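Local atomic coordinates of msDPBB_sym2 protein (Synthetic construct, PDB entry 7DWW), a protein that serves as a computationally designed model of the double-psi beta barrel, the core fold of RNA polymerase, rather than performing a known natural task. Residues 48-53 with 69-74; 63-68 with 83-88. All coordinates share one frame; numbering follows the deposited sequence.

Contact 1: residues 48-53 with 69-74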
loop_
_atom_site.group_PDB
_atom_site.type_symbol
_atom_site.label_atom_id
_atom_site.label_comp_id
_atom_site.label_asym_id
_atom_site.label_seq_id
_atom_site.Cartn_x
_atom_site.Cartn_y
_atom_site.Cartn_z
ATOM N N VAL A 48 9.083 0.748 5.893
ATOM C CA VAL A 48 9.495 -0.001 4.706
ATOM C C VAL A 48 9.195 0.892 3.515
ATOM O O VAL A 48 8.196 1.616 3.517
ATOM C CB VAL A 48 8.738 -1.351 4.600
ATOM C CG1 VAL A 48 8.882 -1.922 3.210
ATOM C CG2 VAL A 48 9.226 -2.344 5.635
ATOM N N ILE A 49 10.037 0.839 2.493
ATOM C CA ILE A 49 9.800 1.579 1.261
ATOM C C ILE A 49 9.444 0.586 0.161
ATOM O O ILE A 49 10.170 -0.388 -0.064
ATOM C CB ILE A 49 11.018 2.445 0.898
ATOM C CG1 ILE A 49 11.396 3.329 2.097
ATOM C CG2 ILE A 49 10.694 3.315 -0.319
ATOM C CD1 ILE A 49 12.710 4.079 1.966
ATOM N N ALA A 50 8.357 0.863 -0.562
ATOM C CA ALA A 50 7.803 -0.051 -1.552
ATOM C C ALA A 50 7.487 0.754 -2.798
ATOM O O ALA A 50 7.577 1.983 -2.802
ATOM C CB ALA A 50 6.545 -0.738 -1.010
ATOM N N ARG A 51 7.025 0.094 -3.845
ATOM C CA ARG A 51 6.605 0.829 -5.055
ATOM C C ARG A 51 5.096 0.664 -5.172
ATOM O O ARG A 51 4.601 -0.350 -4.754
ATOM C CB ARG A 51 7.378 0.377 -6.293
ATOM C CG ARG A 51 8.851 0.731 -6.218
ATOM C CD ARG A 51 9.594 0.874 -7.534
ATOM N NE ARG A 51 10.933 1.362 -7.280
ATOM C CZ ARG A 51 11.316 2.610 -7.472
ATOM N NH1 ARG A 51 10.462 3.493 -7.939
ATOM N NH2 ARG A 51 12.548 2.968 -7.201
ATOM N N VAL A 52 4.425 1.629 -5.779
ATOM C CA VAL A 52 2.941 1.644 -5.840
ATOM C C VAL A 52 2.425 1.237 -7.214
ATOM O O VAL A 52 3.009 1.647 -8.193
ATOM C CB VAL A 52 2.421 3.046 -5.474
ATOM C CG1 VAL A 52 0.919 3.084 -5.332
ATOM C CG2 VAL A 52 3.051 3.553 -4.212
ATOM N N ALA A 53 1.324 0.497 -7.227
ATOM C CA ALA A 53 0.629 0.106 -8.467
ATOM C C ALA A 53 -0.882 0.214 -8.255
ATOM O O ALA A 53 -1.310 0.243 -7.128
ATOM C CB ALA A 53 1.037 -1.273 -8.888
ATOM N N GLU A 69 2.215 -10.821 1.856
ATOM C CA GLU A 69 2.317 -11.228 3.262
ATOM C C GLU A 69 3.728 -11.018 3.801
ATOM O O GLU A 69 3.911 -10.630 4.964
ATOM C CB GLU A 69 1.871 -12.692 3.437
ATOM C CG GLU A 69 2.867 -13.742 2.949
ATOM C CD GLU A 69 3.900 -14.086 4.020
ATOM O OE1 GLU A 69 4.958 -14.669 3.684
ATOM O OE2 GLU A 69 3.650 -13.775 5.215
ATOM N N GLU A 70 4.746 -11.234 2.967
ATOM C CA GLU A 70 6.088 -11.050 3.505
ATOM C C GLU A 70 6.416 -9.590 3.760
ATOM O O GLU A 70 7.094 -9.288 4.754
ATOM C CB GLU A 70 7.146 -11.653 2.586
ATOM C CG GLU A 70 8.515 -11.671 3.275
ATOM C CD GLU A 70 9.592 -12.377 2.473
ATOM O OE1 GLU A 70 10.792 -12.058 2.675
ATOM O OE2 GLU A 70 9.236 -13.246 1.644
ATOM N N LEU A 71 5.907 -8.682 2.925
ATOM C CA LEU A 71 6.169 -7.238 3.165
ATOM C C LEU A 71 5.498 -6.835 4.476
ATOM O O LEU A 71 6.078 -6.098 5.233
ATOM C CB LEU A 71 5.678 -6.397 1.990
ATOM C CG LEU A 71 6.148 -4.944 2.010
ATOM C CD1 LEU A 71 7.654 -4.845 1.848
ATOM C CD2 LEU A 71 5.442 -4.127 0.958
ATOM N N MET A 72 4.322 -7.384 4.736
ATOM C CA MET A 72 3.638 -7.146 6.024
ATOM C C MET A 72 4.554 -7.632 7.152
ATOM O O MET A 72 4.733 -6.932 8.111
ATOM C CB MET A 72 2.344 -7.956 6.083
ATOM C CG MET A 72 1.271 -7.472 5.174
ATOM S SD MET A 72 -0.230 -8.405 5.459
ATOM C CE MET A 72 -0.948 -8.380 3.828
ATOM N N ARG A 73 5.130 -8.816 7.003
ATOM C CA ARG A 73 6.012 -9.341 8.071
ATOM C C ARG A 73 7.226 -8.433 8.230
ATOM O O ARG A 73 7.650 -8.217 9.350
ATOM C CB ARG A 73 6.431 -10.778 7.773
ATOM C CG ARG A 73 5.415 -11.822 8.198
ATOM C CD ARG A 73 5.935 -13.229 8.038
ATOM N NE ARG A 73 5.909 -13.678 6.675
ATOM C CZ ARG A 73 6.982 -14.063 6.026
ATOM N NH1 ARG A 73 8.147 -14.038 6.640
ATOM N NH2 ARG A 73 6.892 -14.474 4.782
ATOM N N LEU A 74 7.772 -7.935 7.134
ATOM C CA LEU A 74 8.947 -7.051 7.255
ATOM C C LEU A 74 8.569 -5.794 8.025
ATOM O O LEU A 74 9.345 -5.384 8.855
ATOM C CB LEU A 74 9.441 -6.682 5.859
ATOM C CG LEU A 74 10.745 -5.903 5.845
ATOM C CD1 LEU A 74 11.872 -6.737 6.410
ATOM C CD2 LEU A 74 11.077 -5.427 4.452
#

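Contact 2: residues 63-68 with 83-88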
loop_
_atom_site.group_PDB
_atom_site.type_symbol
_atom_site.label_atom_id
_atom_site.label_comp_id
_atom_site.label_asym_id
_atom_site.label_seq_id
_atom_site.Cartn_x
_atom_site.Cartn_y
_atom_site.Cartn_z
ATOM N N ASN A 63 -10.252 2.415 1.038
ATOM C CA ASN A 63 -9.063 3.056 1.645
ATOM C C ASN A 63 -8.169 1.929 2.192
ATOM O O ASN A 63 -7.764 1.956 3.348
ATOM C CB ASN A 63 -9.415 4.300 2.461
ATOM C CG ASN A 63 -8.367 4.709 3.455
ATOM O OD1 ASN A 63 -8.474 4.407 4.635
ATOM N ND2 ASN A 63 -7.326 5.345 2.965
ATOM N N ILE A 64 -7.897 0.946 1.343
ATOM C CA ILE A 64 -6.998 -0.169 1.739
ATOM C C ILE A 64 -5.715 -0.057 0.916
ATOM O O ILE A 64 -5.719 0.633 -0.091
ATOM C CB ILE A 64 -7.638 -1.537 1.461
ATOM C CG1 ILE A 64 -8.219 -1.606 0.055
ATOM C CG2 ILE A 64 -8.646 -1.916 2.530
ATOM C CD1 ILE A 64 -8.536 -2.994 -0.404
ATOM N N VAL A 65 -4.669 -0.707 1.403
ATOM C CA VAL A 65 -3.387 -0.839 0.663
ATOM C C VAL A 65 -3.118 -2.338 0.612
ATOM O O VAL A 65 -3.044 -2.932 1.659
ATOM C CB VAL A 65 -2.231 -0.053 1.307
ATOM C CG1 VAL A 65 -2.017 -0.392 2.759
ATOM C CG2 VAL A 65 -0.943 -0.236 0.529
ATOM N N ARG A 66 -3.059 -2.919 -0.576
ATOM C CA ARG A 66 -2.839 -4.365 -0.671
ATOM C C ARG A 66 -1.345 -4.644 -0.735
ATOM O O ARG A 66 -0.625 -4.008 -1.504
ATOM C CB ARG A 66 -3.521 -4.927 -1.909
ATOM C CG ARG A 66 -5.014 -5.065 -1.756
ATOM C CD ARG A 66 -5.595 -6.015 -2.768
ATOM N NE ARG A 66 -7.058 -5.980 -2.740
ATOM C CZ ARG A 66 -7.810 -6.674 -1.894
ATOM N NH1 ARG A 66 -7.247 -7.470 -0.998
ATOM N NH2 ARG A 66 -9.138 -6.584 -1.956
ATOM N N MET A 67 -0.892 -5.626 0.064
ATOM C CA MET A 67 0.509 -5.921 0.317
ATOM C C MET A 67 0.709 -7.429 0.278
ATOM O O MET A 67 -0.179 -8.197 0.627
ATOM C CB MET A 67 0.988 -5.392 1.691
ATOM C CG MET A 67 0.802 -3.890 1.920
ATOM S SD MET A 67 1.330 -3.450 3.603
ATOM C CE MET A 67 3.023 -4.022 3.649
ATOM N N ASP A 68 1.906 -7.841 -0.139
ATOM C CA ASP A 68 2.311 -9.233 0.011
ATOM C C ASP A 68 2.505 -9.569 1.491
ATOM O O ASP A 68 2.932 -8.730 2.290
ATOM C CB ASP A 68 3.602 -9.461 -0.772
ATOM C CG ASP A 68 4.051 -10.897 -0.753
ATOM O OD1 ASP A 68 3.811 -11.568 -1.768
ATOM O OD2 ASP A 68 4.585 -11.345 0.279
ATOM N N VAL A 83 -1.907 1.827 8.414
ATOM C CA VAL A 83 -0.558 2.293 8.103
ATOM C C VAL A 83 -0.676 3.677 7.499
ATOM O O VAL A 83 -1.697 4.030 6.902
ATOM C CB VAL A 83 0.208 1.369 7.126
ATOM C CG1 VAL A 83 0.606 0.097 7.845
ATOM C CG2 VAL A 83 -0.676 1.037 5.925
ATOM N N GLU A 84 0.401 4.443 7.635
ATOM C CA GLU A 84 0.575 5.694 6.914
ATOM C C GLU A 84 1.436 5.482 5.684
ATOM O O GLU A 84 2.487 4.831 5.756
ATOM C CB GLU A 84 1.229 6.766 7.782
ATOM C CG GLU A 84 1.542 8.028 7.024
ATOM C CD GLU A 84 2.054 9.115 7.928
ATOM O OE1 GLU A 84 2.170 8.880 9.152
ATOM O OE2 GLU A 84 2.327 10.215 7.410
ATOM N N ILE A 85 1.008 6.033 4.554
ATOM C CA ILE A 85 1.733 5.879 3.291
ATOM C C ILE A 85 2.141 7.259 2.846
ATOM O O ILE A 85 1.294 8.168 2.756
ATOM C CB ILE A 85 0.874 5.179 2.226
ATOM C CG1 ILE A 85 0.378 3.861 2.785
ATOM C CG2 ILE A 85 1.657 5.025 0.865
ATOM C CD1 ILE A 85 -0.532 3.092 1.879
ATOM N N MET A 86 3.432 7.468 2.685
ATOM C CA MET A 86 3.948 8.793 2.437
ATOM C C MET A 86 4.833 8.790 1.207
ATOM O O MET A 86 5.619 7.864 0.992
ATOM C CB MET A 86 4.732 9.286 3.655
ATOM C CG MET A 86 5.296 10.673 3.534
ATOM S SD MET A 86 6.322 11.057 4.973
ATOM C CE MET A 86 5.886 9.716 6.070
ATOM N N LYS A 87 4.711 9.847 0.422
ATOM C CA LYS A 87 5.572 9.869 -0.747
ATOM C C LYS A 87 6.967 10.286 -0.322
ATOM O O LYS A 87 7.136 11.317 0.356
ATOM C CB LYS A 87 5.021 10.805 -1.823
ATOM C CG LYS A 87 5.281 10.342 -3.261
ATOM C CD LYS A 87 6.776 10.165 -3.511
ATOM C CE LYS A 87 7.075 9.501 -4.852
ATOM N NZ LYS A 87 8.501 9.052 -4.952
ATOM N N VAL A 88 7.918 9.464 -0.784
ATOM C CA VAL A 88 9.326 9.572 -0.383
ATOM C C VAL A 88 10.178 10.211 -1.490
ATOM O O VAL A 88 9.684 10.546 -2.575
ATOM C CB VAL A 88 9.921 8.178 0.026
ATOM C CG1 VAL A 88 9.581 7.118 -0.987
ATOM C CG2 VAL A 88 11.449 8.266 0.206
#

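Contact 1: residues 48-53 with 69-74
Where Val-48 meets Leu-71 the contact is aliphatic; the flat groups sit together on the helix, the carboxylate of Glu-69 at the edge of the Arg-73 guanidinium, in its plane. There Arg-73 NE donates to Glu-69 OE2 at 2.7 Å, nearly straight at 173°, on the syn side and 19° out of the carboxylate plane; the other end of the pair, NH2 with OE1, is doubtfully placed. This charged pair suits the exposed flank of the helix, whereas Leu-71 and Leu-74, which meet strand 47-54 of the double-psi beta barrel, are aliphatic.

Helix 69-75 packs against that strand at 9.9 Å between the segment axes, running roughly antiparallel to it (155°). Leu-71 and Leu-74, one helical turn apart, straddle Val-48. With CG1 anti to its backbone N, Val-48 gives one methyl to each leucine: CG1 meets Leu-71 CD1 at 3.5 Å, tighter than usual for two carbons, and CG2 meets Leu-74 CD2. Each leucine's forked end presents two methyls, and buried Ala-50 offers a single one. No hydrogen bond joins the segments. Leu-71 uses both branches: CD1 on Val-48, CD2 4.1 Å from Ala-50 CB.

Contact 2: residues 63-68 with 83-88
The interior of the double-psi beta barrel is bridged here: Val-65 of strand 64-67 meets Val-83 and Ile-85 of strand 82-87. The two strands are not neighbours in the sheet, since strand 4-11 runs between them, and their closest CA atoms, those of Val-65 and Val-83, stay 8.6 Å apart. Side chains alone therefore make the contact, from the inward-facing positions of both strands.

Val-65 and Ile-85 reach toward each other tip to tip. Ile-85 CG1 lies anti to its carbonyl carbon (chi1 -55°) and the chain is extended beyond it (chi2 177°), which carries CD1 inward to Val-65. That methyl lands 3.6 Å from Val-65 CG2 and equally close to Val-65 CB, while Val-65 CG1 lies a little farther off, at 3.9 Å. Val-83 meets Val-65 at about a right angle: its CG2 comes 3.7 Å from Val-65 CG1. Each of these two methyls stands between the backbone N and the carbonyl carbon of its own residue, so the pair meets through the more hindered branches.

Val-22 and Met-24 of strand 21-24 also touch Val-65, while Ile-42 and Val-40 of strand 39-43 pack on Val-83 and Ile-85 respectively. On the outer face the chemistry changes: Ile-64 CD1 lies over one face of the Arg-66 guanidinium, 3.7 Å above its plane and offset toward its rim, and Arg-66 NH1 hydrogen-bonds to Leu-11 O.

Beta-branched residues suit the inner places, because they are at home in extended backbone and present methyls close to it. With all three touching residues buried and no hydrogen bond between the segments, the contact is held by dispersion and the exclusion of water, which fix the fit by shape rather than by bond direction.

Contacts 1 and 2 alternate along the chain, and their centres lie about 8 Å apart. Contact 2 sits near the middle of the barrel, its centre about 3 Å from the centre of the chain, while contact 1 lies farther out, at about 7 Å, where helix 69-75 packs on strand 47-54. Strand 64-67 leads directly into helix 69-75, and Asp-68 marks the change as the N-cap, its OD2 bonded to Glu-70 N. Two packing touches tie the contacts together: Met-72 CE lies 3.3 Å from Met-67 O, and Ile-49 CG2 lies 4.0 Å from Val-88 CG1. Strand 47-54 belongs to the same mixed sheet as both strands of contact 2.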